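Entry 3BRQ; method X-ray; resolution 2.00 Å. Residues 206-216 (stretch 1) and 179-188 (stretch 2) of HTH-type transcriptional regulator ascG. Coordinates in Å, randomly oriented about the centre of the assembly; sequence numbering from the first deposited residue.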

ATOM      1  N   ALA B 206      -5.859  17.738   3.775  1.00 18.75           N
ATOM      2  CA  ALA B 206      -6.020  16.746   2.697  1.00 18.23           C
ATOM      3  C   ALA B 206      -6.575  15.485   3.308  1.00 18.14           C
ATOM      4  O   ALA B 206      -6.110  15.061   4.347  1.00 18.89           O
ATOM      5  CB  ALA B 206      -4.670  16.415   2.025  1.00 19.10           C
ATOM      6  N   SER B 207      -7.523  14.842   2.615  1.00 17.77           N
ATOM      7  CA  SER B 207      -8.190  13.673   3.144  1.00 16.72           C
ATOM      8  C   SER B 207      -7.313  12.424   3.165  1.00 16.67           C
ATOM      9  O   SER B 207      -7.708  11.442   3.791  1.00 16.96           O
ATOM     10  CB  SER B 207      -9.549  13.442   2.452  1.00 14.81           C
ATOM     11  OG  SER B 207     -10.469  14.451   2.856  1.00 20.90           O
ATOM     12  N   ASN B 208      -6.106  12.441   2.552  1.00 17.69           N
ATOM     13  CA  ASN B 208      -5.171  11.367   2.874  1.00 17.03           C
ATOM     14  C   ASN B 208      -3.718  11.870   2.698  1.00 17.60           C
ATOM     15  O   ASN B 208      -3.468  12.953   2.172  1.00 15.76           O
ATOM     16  CB  ASN B 208      -5.444  10.086   2.044  1.00 18.22           C
ATOM     17  CG  ASN B 208      -5.053  10.223   0.543  1.00 21.76           C
ATOM     18  OD1 ASN B 208      -5.010  11.307   0.000  1.00 22.53           O
ATOM     19  ND2 ASN B 208      -4.827   9.091  -0.125  1.00 19.26           N
ATOM     20  N   ASP B 209      -2.745  11.084   3.120  1.00 17.81           N
ATOM     21  CA  ASP B 209      -1.386  11.634   3.070  1.00 18.78           C
ATOM     22  C   ASP B 209      -0.972  11.799   1.657  1.00 16.99           C
ATOM     23  O   ASP B 209      -0.331  12.777   1.359  1.00 19.81           O
ATOM     24  CB  ASP B 209      -0.387  10.775   3.841  1.00 19.96           C
ATOM     25  CG  ASP B 209      -0.566  10.901   5.345  1.00 23.77           C
ATOM     26  OD1 ASP B 209      -1.329  11.799   5.797  1.00 23.47           O
ATOM     27  OD2 ASP B 209       0.085  10.086   6.065  1.00 20.79           O
ATOM     28  N   ASP B 210      -1.343  10.881   0.770  1.00 18.18           N
ATOM     29  CA  ASP B 210      -0.917  10.994  -0.668  1.00 19.59           C
ATOM     30  C   ASP B 210      -1.274  12.309  -1.315  1.00 19.20           C
ATOM     31  O   ASP B 210      -0.451  12.920  -1.955  1.00 17.22           O
ATOM     32  CB  ASP B 210      -1.424   9.843  -1.523  1.00 20.52           C
ATOM     33  CG  ASP B 210      -0.607   8.545  -1.271  1.00 25.90           C
ATOM     34  OD1 ASP B 210       0.354   8.600  -0.503  1.00 33.66           O
ATOM     35  OD2 ASP B 210      -0.906   7.487  -1.829  1.00 32.28           O
HETATM   36  N   MSE B 211      -2.529  12.746  -1.165  1.00 17.42           N
HETATM   37  CA  MSE B 211      -2.903  14.034  -1.634  1.00 15.48           C
HETATM   38  C   MSE B 211      -2.192  15.168  -0.905  1.00 16.18           C
HETATM   39  O   MSE B 211      -1.864  16.165  -1.552  1.00 18.51           O
HETATM   40  CB  MSE B 211      -4.442  14.193  -1.545  1.00 15.70           C
HETATM   41  CG  MSE B 211      -5.200  13.232  -2.551  1.00  9.42           C
HETATM   42 SE   MSE B 211      -7.099  13.799  -2.500  0.50 15.02          SE
HETATM   43  CE  MSE B 211      -6.975  15.492  -3.230  1.00 25.29           C
ATOM     44  N   ALA B 212      -1.942  15.054   0.406  1.00 16.26           N
ATOM     45  CA  ALA B 212      -1.278  16.123   1.159  1.00 16.23           C
ATOM     46  C   ALA B 212       0.148  16.245   0.574  1.00 17.69           C
ATOM     47  O   ALA B 212       0.669  17.332   0.460  1.00 18.82           O
ATOM     48  CB  ALA B 212      -1.209  15.797   2.641  1.00 14.61           C
ATOM     49  N   ILE B 213       0.753  15.135   0.213  1.00 17.07           N
ATOM     50  CA  ILE B 213       2.133  15.220  -0.348  1.00 19.20           C
ATOM     51  C   ILE B 213       2.098  15.849  -1.755  1.00 18.64           C
ATOM     52  O   ILE B 213       2.912  16.733  -2.074  1.00 19.44           O
ATOM     53  CB  ILE B 213       2.836  13.857  -0.361  1.00 18.33           C
ATOM     54  CG1 ILE B 213       3.153  13.392   1.068  1.00 18.93           C
ATOM     55  CG2 ILE B 213       4.184  13.915  -1.187  1.00 20.87           C
ATOM     56  CD1 ILE B 213       3.364  11.839   1.227  1.00 16.83           C
ATOM     57  N   GLY B 214       1.108  15.470  -2.562  1.00 18.49           N
ATOM     58  CA  GLY B 214       0.991  16.107  -3.854  1.00 17.25           C
ATOM     59  C   GLY B 214       0.836  17.585  -3.655  1.00 18.30           C
ATOM     60  O   GLY B 214       1.391  18.404  -4.420  1.00 18.52           O
ATOM     61  N   ALA B 215       0.017  17.945  -2.662  1.00 17.98           N
ATOM     62  CA  ALA B 215      -0.319  19.333  -2.430  1.00 18.48           C
ATOM     63  C   ALA B 215       0.892  20.151  -1.899  1.00 19.15           C
ATOM     64  O   ALA B 215       1.201  21.198  -2.418  1.00 18.55           O
ATOM     65  CB  ALA B 215      -1.601  19.429  -1.461  1.00 16.96           C
HETATM   66  N   MSE B 216       1.640  19.618  -0.931  1.00 21.31           N
HETATM   67  CA  MSE B 216       2.905  20.232  -0.563  1.00 21.96           C
HETATM   68  C   MSE B 216       3.848  20.432  -1.777  1.00 22.08           C
HETATM   69  O   MSE B 216       4.627  21.399  -1.817  1.00 22.18           O
HETATM   70  CB  MSE B 216       3.626  19.430   0.516  1.00 22.53           C
HETATM   71  CG  MSE B 216       2.995  19.567   1.853  1.00 21.73           C
HETATM   72 SE   MSE B 216       3.891  18.796   3.332  0.50 21.62          SE
HETATM   73  CE  MSE B 216       4.359  17.050   2.631  1.00 22.55           C
TER
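Stretch 2 179-188: NGKWTPASGA

Stretch 2 begins as an irregular loop, and at P184 it turns into a helix that runs on beyond A188; T183 occupies the N-cap position. This helix packs against helix 209-216 of stretch 1, the two pointing broadly the same way and crossing at -46°. Their axes approach to 6.4 Å, and the backbones are in direct contact: the CA atoms of M211 and G187 lie 3.9 Å apart, those of G214 and P184 4.3 Å.

Glycine makes this closeness possible. A CB on G214 would point toward stretch 2 and fall 1.9 Å from P184 O, while one on G187 would fall 2.1 Å from M211 O. With hydrogen in its place, G214 CA lies 3.4 Å from P184 O and G187 CA 3.4 Å from M211 O, CA-H...O contacts that run in opposite senses between the helices. The small methyl groups of A215 and A188 point sideways and pack against the neighbouring backbone, A188 CB 3.4 Å from G214 O.

N208 ties the start of its helix to the loop. Its OD1 caps the helix by accepting from M211 N at 3.1 Å, and its ND2 donates to W182 O at 2.9 Å in a nearly straight hydrogen bond. An amide suits this place because it offers an acceptor and a donor together. The indole of W182 reaches back to stretch 1, its edge meeting S207 O, 3.5 Å from CZ3, and N208 CG, 3.7 Å from CE3.

M211, a selenomethionine, lays its long side chain along the loop. Its CG lies 3.2 Å from T183 O, its SE 3.5 Å from W182 N, and its CE 3.4 Å from G180 CA, where a CB on this glycine would clash with that methyl.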

ATOM      1  N   ASN B 179     -12.308  18.805  -4.892  1.00 21.40           N
ATOM      2  CA  ASN B 179     -12.618  17.372  -4.934  1.00 22.95           C
ATOM      3  C   ASN B 179     -11.398  16.616  -5.489  1.00 23.97           C
ATOM      4  O   ASN B 179     -10.819  17.026  -6.495  1.00 27.25           O
ATOM      5  CB  ASN B 179     -13.837  17.092  -5.797  1.00 23.61           C
ATOM      6  CG  ASN B 179     -15.114  17.746  -5.257  1.00 30.54           C
ATOM      7  OD1 ASN B 179     -15.944  18.199  -6.036  1.00 36.59           O
ATOM      8  ND2 ASN B 179     -15.283  17.775  -3.925  1.00 34.09           N
ATOM      9  N   GLY B 180     -10.967  15.582  -4.795  1.00 21.33           N
ATOM     10  CA  GLY B 180      -9.726  14.867  -5.117  1.00 20.58           C
ATOM     11  C   GLY B 180     -10.066  13.390  -5.266  1.00 20.32           C
ATOM     12  O   GLY B 180     -11.251  12.988  -5.182  1.00 19.56           O
ATOM     13  N   LYS B 181      -9.048  12.569  -5.496  1.00 21.22           N
ATOM     14  CA  LYS B 181      -9.270  11.161  -5.874  1.00 21.98           C
ATOM     15  C   LYS B 181      -8.306  10.250  -5.146  1.00 22.47           C
ATOM     16  O   LYS B 181      -8.173   9.105  -5.561  1.00 21.51           O
ATOM     17  CB  LYS B 181      -9.060  10.898  -7.368  1.00 23.47           C
ATOM     18  CG  LYS B 181      -9.371  12.011  -8.325  1.00 28.18           C
ATOM     19  CD  LYS B 181      -9.873  11.515  -9.679  1.00 34.44           C
ATOM     20  CE  LYS B 181     -11.423  11.740  -9.788  1.00 41.13           C
ATOM     21  NZ  LYS B 181     -11.902  11.703 -11.222  1.00 40.52           N
ATOM     22  N   TRP B 182      -7.678  10.758  -4.066  1.00 19.79           N
ATOM     23  CA  TRP B 182      -6.817  10.015  -3.158  1.00 20.47           C
ATOM     24  C   TRP B 182      -5.400   9.841  -3.734  1.00 20.00           C
ATOM     25  O   TRP B 182      -4.520   9.387  -3.027  1.00 20.97           O
ATOM     26  CB  TRP B 182      -7.340   8.600  -2.783  1.00 21.68           C
ATOM     27  CG  TRP B 182      -8.734   8.433  -2.210  1.00 19.83           C
ATOM     28  CD1 TRP B 182      -9.789   7.812  -2.824  1.00 22.86           C
ATOM     29  CD2 TRP B 182      -9.204   8.817  -0.916  1.00 25.30           C
ATOM     30  NE1 TRP B 182     -10.874   7.788  -2.000  1.00 21.22           N
ATOM     31  CE2 TRP B 182     -10.546   8.383  -0.811  1.00 22.90           C
ATOM     32  CE3 TRP B 182      -8.633   9.485   0.160  1.00 24.61           C
ATOM     33  CZ2 TRP B 182     -11.321   8.600   0.325  1.00 23.67           C
ATOM     34  CZ3 TRP B 182      -9.385   9.682   1.289  1.00 21.74           C
ATOM     35  CH2 TRP B 182     -10.719   9.258   1.372  1.00 26.64           C
ATOM     36  N   THR B 183      -5.186  10.199  -4.982  1.00 20.57           N
ATOM     37  CA  THR B 183      -3.846  10.100  -5.619  1.00 20.48           C
ATOM     38  C   THR B 183      -3.003  11.374  -5.343  1.00 20.65           C
ATOM     39  O   THR B 183      -3.585  12.466  -5.165  1.00 20.81           O
ATOM     40  CB  THR B 183      -3.998   9.981  -7.142  1.00 21.91           C
ATOM     41  OG1 THR B 183      -4.589  11.193  -7.636  1.00 20.23           O
ATOM     42  CG2 THR B 183      -4.901   8.739  -7.536  1.00 21.15           C
ATOM     43  N   PRO B 184      -1.641  11.255  -5.331  1.00 20.10           N
ATOM     44  CA  PRO B 184      -0.757  12.421  -5.235  1.00 20.39           C
ATOM     45  C   PRO B 184      -1.051  13.455  -6.329  1.00 21.54           C
ATOM     46  O   PRO B 184      -1.199  14.684  -5.988  1.00 20.85           O
ATOM     47  CB  PRO B 184       0.665  11.830  -5.418  1.00 21.00           C
ATOM     48  CG  PRO B 184       0.552  10.388  -4.974  1.00 21.08           C
ATOM     49  CD  PRO B 184      -0.885   9.983  -5.391  1.00 20.02           C
ATOM     50  N   ALA B 185      -1.238  12.984  -7.590  1.00 18.66           N
ATOM     51  CA  ALA B 185      -1.576  13.918  -8.684  1.00 19.05           C
ATOM     52  C   ALA B 185      -2.830  14.743  -8.372  1.00 18.14           C
ATOM     53  O   ALA B 185      -2.911  15.926  -8.715  1.00 18.29           O
ATOM     54  CB  ALA B 185      -1.831  13.189  -9.945  1.00 19.52           C
ATOM     55  N   SER B 186      -3.819  14.096  -7.788  1.00 19.16           N
ATOM     56  CA  SER B 186      -5.077  14.781  -7.545  1.00 20.05           C
ATOM     57  C   SER B 186      -4.827  15.803  -6.438  1.00 20.11           C
ATOM     58  O   SER B 186      -5.541  16.817  -6.342  1.00 19.57           O
ATOM     59  CB  SER B 186      -6.212  13.795  -7.175  1.00 21.30           C
ATOM     60  OG  SER B 186      -5.876  13.108  -5.984  1.00 24.16           O
ATOM     61  N   GLY B 187      -3.846  15.535  -5.578  1.00 17.90           N
ATOM     62  CA  GLY B 187      -3.454  16.504  -4.542  1.00 17.81           C
ATOM     63  C   GLY B 187      -2.813  17.750  -5.147  1.00 18.23           C
ATOM     64  O   GLY B 187      -3.153  18.897  -4.801  1.00 16.93           O
ATOM     65  N   ALA B 188      -1.846  17.535  -6.045  1.00 17.65           N
ATOM     66  CA  ALA B 188      -1.129  18.650  -6.657  1.00 19.02           C
ATOM     67  C   ALA B 188      -2.132  19.506  -7.483  1.00 19.46           C
ATOM     68  O   ALA B 188      -2.081  20.749  -7.484  1.00 19.51           O
ATOM     69  CB  ALA B 188       0.017  18.105  -7.560  1.00 19.05           C
TER